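Local coordinates for VgrG protein (Vibrio cholerae, PDB 4E1D) that probably cross-links actin through its actin cross-linking domain, an ATP-dependent toxin activity that joins actin monomers covalently and disables the host cytoskeleton, at residues 27-32 / 89-94. Sequence-based numbering, arbitrary orientation.
Sequences IENELA and VELVSY. With MN (manganese (II) ion), chain D; ADP (adenosine-5'-diphosphate), chain B.
The floor of the nucleotide and metal site is an antiparallel strand pair, in which Glu28 and Glu90 reach one manganese ion from adjacent strands; Glu28 also lies close to a second manganese. Glu28 OE2 binds the shared metal at 2.2 Å and Glu90 OE1 at 2.5 Å, with ADP O3B as a further ligand; the cation probably offsets the repulsion between the two carboxylates, whose planes stand 58° apart. Both glutamates lie on the same sheet face, long enough to lift their oxygens toward the phosphates. Glu90 CG is anti to the backbone N (chi1 -172°), and the extended chain carries its carboxylate out to the ion. Beyond Glu90 on this face, beta-branched Val92, opposite Glu28, lays CG1 against the ribose, 3.4 Å from ADP C3'. Asn29 and Leu91 exchange two backbone bonds, while Ser93 OG accepts Ile27 N-H at 2.7 Å, nearly straight (169°), and Ser93 O accepts ADP O2' at 2.5 Å. On the opposite face, Leu31 CD1 packs against Val89 CG1 (3.8 Å) and Leu91, branched apolar groups suited to the helix 101-124 side, where Phe118 meets Leu31 and Met111 meets Leu91. Paired acidic strand residues holding metal beneath nucleotide phosphates are consistent with the glutamine synthetase-like fold proposed for this domain.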
ATOM      1  N   ILE A  27       6.358   0.635   5.389  1.00 23.92           N
ATOM      2  CA  ILE A  27       5.355   1.042   6.380  1.00 23.43           C
ATOM      3  C   ILE A  27       4.729   2.395   6.072  1.00 26.31           C
ATOM      4  O   ILE A  27       5.358   3.240   5.437  1.00 25.07           O
ATOM      5  CB  ILE A  27       5.852   0.931   7.862  1.00 26.26           C
ATOM      6  CG1 ILE A  27       7.022   1.900   8.158  1.00 26.25           C
ATOM      7  CG2 ILE A  27       6.191  -0.526   8.251  1.00 27.38           C
ATOM      8  CD1 ILE A  27       7.285   2.221   9.615  1.00 30.56           C
ATOM      9  N   GLU A  28       3.488   2.588   6.525  1.00 23.33           N
ATOM     10  CA  GLU A  28       2.740   3.834   6.389  1.00 23.07           C
ATOM     11  C   GLU A  28       2.341   4.240   7.781  1.00 26.31           C
ATOM     12  O   GLU A  28       1.866   3.400   8.545  1.00 26.71           O
ATOM     13  CB  GLU A  28       1.507   3.659   5.503  1.00 24.51           C
ATOM     14  CG  GLU A  28       1.839   3.468   4.039  1.00 32.69           C
ATOM     15  CD  GLU A  28       0.649   3.007   3.227  1.00 48.20           C
ATOM     16  OE1 GLU A  28       0.369   1.788   3.221  1.00 48.03           O
ATOM     17  OE2 GLU A  28      -0.031   3.874   2.632  1.00 41.02           O
ATOM     18  N   ASN A  29       2.571   5.511   8.132  1.00 21.86           N
ATOM     19  CA  ASN A  29       2.308   6.016   9.469  1.00 21.42           C
ATOM     20  C   ASN A  29       1.611   7.369   9.454  1.00 23.61           C
ATOM     21  O   ASN A  29       2.273   8.396   9.313  1.00 23.41           O
ATOM     22  CB  ASN A  29       3.633   6.062  10.246  1.00 24.87           C
ATOM     23  CG  ASN A  29       3.513   6.287  11.728  1.00 48.88           C
ATOM     24  OD1 ASN A  29       2.534   5.895  12.376  1.00 37.41           O
ATOM     25  ND2 ASN A  29       4.551   6.877  12.299  1.00 42.92           N
ATOM     26  N   GLU A  30       0.276   7.365   9.604  1.00 18.47           N
ATOM     27  CA  GLU A  30      -0.515   8.590   9.630  1.00 18.57           C
ATOM     28  C   GLU A  30      -0.386   9.237  11.014  1.00 23.14           C
ATOM     29  O   GLU A  30      -0.685   8.605  12.031  1.00 21.53           O
ATOM     30  CB  GLU A  30      -1.975   8.324   9.243  1.00 19.88           C
ATOM     31  CG  GLU A  30      -2.770   9.594   8.989  1.00 33.60           C
ATOM     32  CD  GLU A  30      -4.271   9.419   8.851  1.00 61.58           C
ATOM     33  OE1 GLU A  30      -4.903  10.246   8.159  1.00 53.85           O
ATOM     34  OE2 GLU A  30      -4.820   8.460   9.439  1.00 64.48           O
ATOM     35  N   LEU A  31       0.092  10.492  11.038  1.00 20.62           N
ATOM     36  CA  LEU A  31       0.313  11.254  12.264  1.00 20.84           C
ATOM     37  C   LEU A  31      -0.944  11.882  12.822  1.00 24.46           C
ATOM     38  O   LEU A  31      -1.891  12.182  12.085  1.00 22.99           O
ATOM     39  CB  LEU A  31       1.404  12.326  12.078  1.00 21.17           C
ATOM     40  CG  LEU A  31       2.789  11.848  11.646  1.00 26.01           C
ATOM     41  CD1 LEU A  31       3.674  13.019  11.354  1.00 26.78           C
ATOM     42  CD2 LEU A  31       3.435  10.956  12.701  1.00 27.30           C
ATOM     43  N   ALA A  32      -0.932  12.074  14.149  1.00 21.84           N
ATOM     44  CA  ALA A  32      -2.009  12.672  14.918  1.00 21.64           C
ATOM     45  C   ALA A  32      -1.527  13.955  15.612  1.00 23.31           C
ATOM     46  O   ALA A  32      -0.417  13.985  16.137  1.00 22.38           O
ATOM     47  CB  ALA A  32      -2.513  11.668  15.947  1.00 22.78           C
ATOM     48  N   VAL A  89      -0.984  14.242   7.741  1.00 14.41           N
ATOM     49  CA  VAL A  89       0.366  13.875   7.313  1.00 14.24           C
ATOM     50  C   VAL A  89       0.541  12.370   7.482  1.00 19.14           C
ATOM     51  O   VAL A  89       0.121  11.799   8.495  1.00 19.05           O
ATOM     52  CB  VAL A  89       1.475  14.685   8.046  1.00 17.84           C
ATOM     53  CG1 VAL A  89       2.876  14.140   7.760  1.00 17.33           C
ATOM     54  CG2 VAL A  89       1.404  16.157   7.679  1.00 17.66           C
ATOM     55  N   GLU A  90       1.139  11.732   6.477  1.00 14.66           N
ATOM     56  CA  GLU A  90       1.433  10.318   6.537  1.00 14.43           C
ATOM     57  C   GLU A  90       2.891  10.110   6.196  1.00 17.53           C
ATOM     58  O   GLU A  90       3.355  10.558   5.147  1.00 18.28           O
ATOM     59  CB  GLU A  90       0.531   9.513   5.602  1.00 16.05           C
ATOM     60  CG  GLU A  90       0.683   8.012   5.778  1.00 22.11           C
ATOM     61  CD  GLU A  90      -0.053   7.188   4.744  1.00 38.80           C
ATOM     62  OE1 GLU A  90       0.136   7.446   3.534  1.00 38.34           O
ATOM     63  OE2 GLU A  90      -0.808   6.273   5.144  1.00 34.27           O
ATOM     64  N   LEU A  91       3.610   9.438   7.086  1.00 12.49           N
ATOM     65  CA  LEU A  91       5.017   9.117   6.878  1.00 12.16           C
ATOM     66  C   LEU A  91       5.095   7.747   6.190  1.00 17.88           C
ATOM     67  O   LEU A  91       4.632   6.738   6.732  1.00 17.20           O
ATOM     68  CB  LEU A  91       5.807   9.150   8.204  1.00 11.53           C
ATOM     69  CG  LEU A  91       5.667  10.410   9.092  1.00 14.16           C
ATOM     70  CD1 LEU A  91       6.565  10.321  10.307  1.00 14.52           C
ATOM     71  CD2 LEU A  91       5.933  11.700   8.312  1.00 10.21           C
ATOM     72  N   VAL A  92       5.595   7.743   4.952  1.00 15.12           N
ATOM     73  CA  VAL A  92       5.678   6.552   4.110  1.00 14.59           C
ATOM     74  C   VAL A  92       7.141   6.132   3.962  1.00 19.11           C
ATOM     75  O   VAL A  92       7.905   6.791   3.265  1.00 17.82           O
ATOM     76  CB  VAL A  92       4.977   6.806   2.748  1.00 18.02           C
ATOM     77  CG1 VAL A  92       5.000   5.566   1.877  1.00 18.15           C
ATOM     78  CG2 VAL A  92       3.545   7.293   2.937  1.00 17.56           C
ATOM     79  N   SER A  93       7.528   5.030   4.622  1.00 17.87           N
ATOM     80  CA  SER A  93       8.898   4.521   4.593  1.00 17.44           C
ATOM     81  C   SER A  93       9.349   4.067   3.219  1.00 21.56           C
ATOM     82  O   SER A  93       8.520   3.730   2.372  1.00 21.24           O
ATOM     83  CB  SER A  93       9.097   3.407   5.616  1.00 18.83           C
ATOM     84  OG  SER A  93       8.560   2.177   5.159  1.00 26.56           O
ATOM     85  N   TYR A  94      10.665   4.104   2.991  1.00 18.76           N
ATOM     86  CA  TYR A  94      11.267   3.572   1.776  1.00 18.75           C
ATOM     87  C   TYR A  94      11.451   2.092   2.099  1.00 24.10           C
ATOM     88  O   TYR A  94      11.867   1.788   3.225  1.00 23.87           O
ATOM     89  CB  TYR A  94      12.603   4.255   1.456  1.00 19.18           C
ATOM     90  CG  TYR A  94      12.419   5.586   0.764  1.00 20.58           C
ATOM     91  CD1 TYR A  94      12.256   6.757   1.495  1.00 22.13           C
ATOM     92  CD2 TYR A  94      12.379   5.671  -0.624  1.00 21.73           C
ATOM     93  CE1 TYR A  94      12.075   7.985   0.863  1.00 21.57           C
ATOM     94  CE2 TYR A  94      12.205   6.895  -1.269  1.00 22.40           C
ATOM     95  CZ  TYR A  94      12.050   8.051  -0.520  1.00 26.46           C
ATOM     96  OH  TYR A  94      11.861   9.263  -1.139  1.00 25.91           O
TER
HETATM   97 MN    MN D 403      -0.457   5.819   1.685  1.00 42.85          MN
HETATM   98  PB  ADP B 401      -0.835   4.081  -1.299  1.00 52.96           P
HETATM   99  O1B ADP B 401      -1.190   5.390  -1.861  1.00 48.27           O
HETATM  100  O2B ADP B 401      -1.493   2.968  -2.119  1.00 56.10           O
HETATM  101  O3B ADP B 401      -1.283   3.988   0.153  1.00 54.35           O
HETATM  102  PA  ADP B 401       2.040   4.749  -0.958  1.00 52.37           P
HETATM  103  O1A ADP B 401       2.763   5.260  -2.149  1.00 58.11           O
HETATM  104  O2A ADP B 401       1.603   5.948  -0.071  1.00 52.23           O
HETATM  105  O3A ADP B 401       0.753   3.900  -1.397  1.00 57.25           O
HETATM  106  O5' ADP B 401       2.997   3.795  -0.114  1.00 43.83           O
HETATM  107  C5' ADP B 401       3.288   2.499  -0.657  1.00 34.77           C
HETATM  108  C4' ADP B 401       3.860   1.615   0.420  1.00 27.90           C
HETATM  109  O4' ADP B 401       4.501   0.467  -0.176  1.00 28.73           O
HETATM  110  C3' ADP B 401       4.897   2.251   1.344  1.00 24.39           C
HETATM  111  O3' ADP B 401       4.677   1.909   2.709  1.00 20.10           O
HETATM  112  C2' ADP B 401       6.223   1.749   0.767  1.00 28.37           C
HETATM  113  O2' ADP B 401       7.274   1.654   1.718  1.00 28.94           O
HETATM  114  C1' ADP B 401       5.825   0.360   0.305  1.00 30.52           C
HETATM  115  N9  ADP B 401       6.666  -0.207  -0.752  1.00 30.64           N
HETATM  116  C8  ADP B 401       7.018   0.376  -1.937  1.00 31.26           C
HETATM  117  N7  ADP B 401       7.813  -0.366  -2.677  1.00 31.99           N
HETATM  118  C5  ADP B 401       7.988  -1.519  -1.921  1.00 33.56           C
HETATM  119  C6  ADP B 401       8.751  -2.684  -2.124  1.00 35.87           C
HETATM  120  N6  ADP B 401       9.549  -2.865  -3.167  1.00 38.49           N
HETATM  121  N1  ADP B 401       8.717  -3.635  -1.157  1.00 32.65           N
HETATM  122  C2  ADP B 401       7.973  -3.414  -0.062  1.00 29.53           C
HETATM  123  N3  ADP B 401       7.225  -2.350   0.247  1.00 27.63           N
HETATM  124  C4  ADP B 401       7.272  -1.428  -0.728  1.00 30.37           C
HETATM  125  O   HOH W   1      -1.364  14.559  10.444  1.00 19.88           O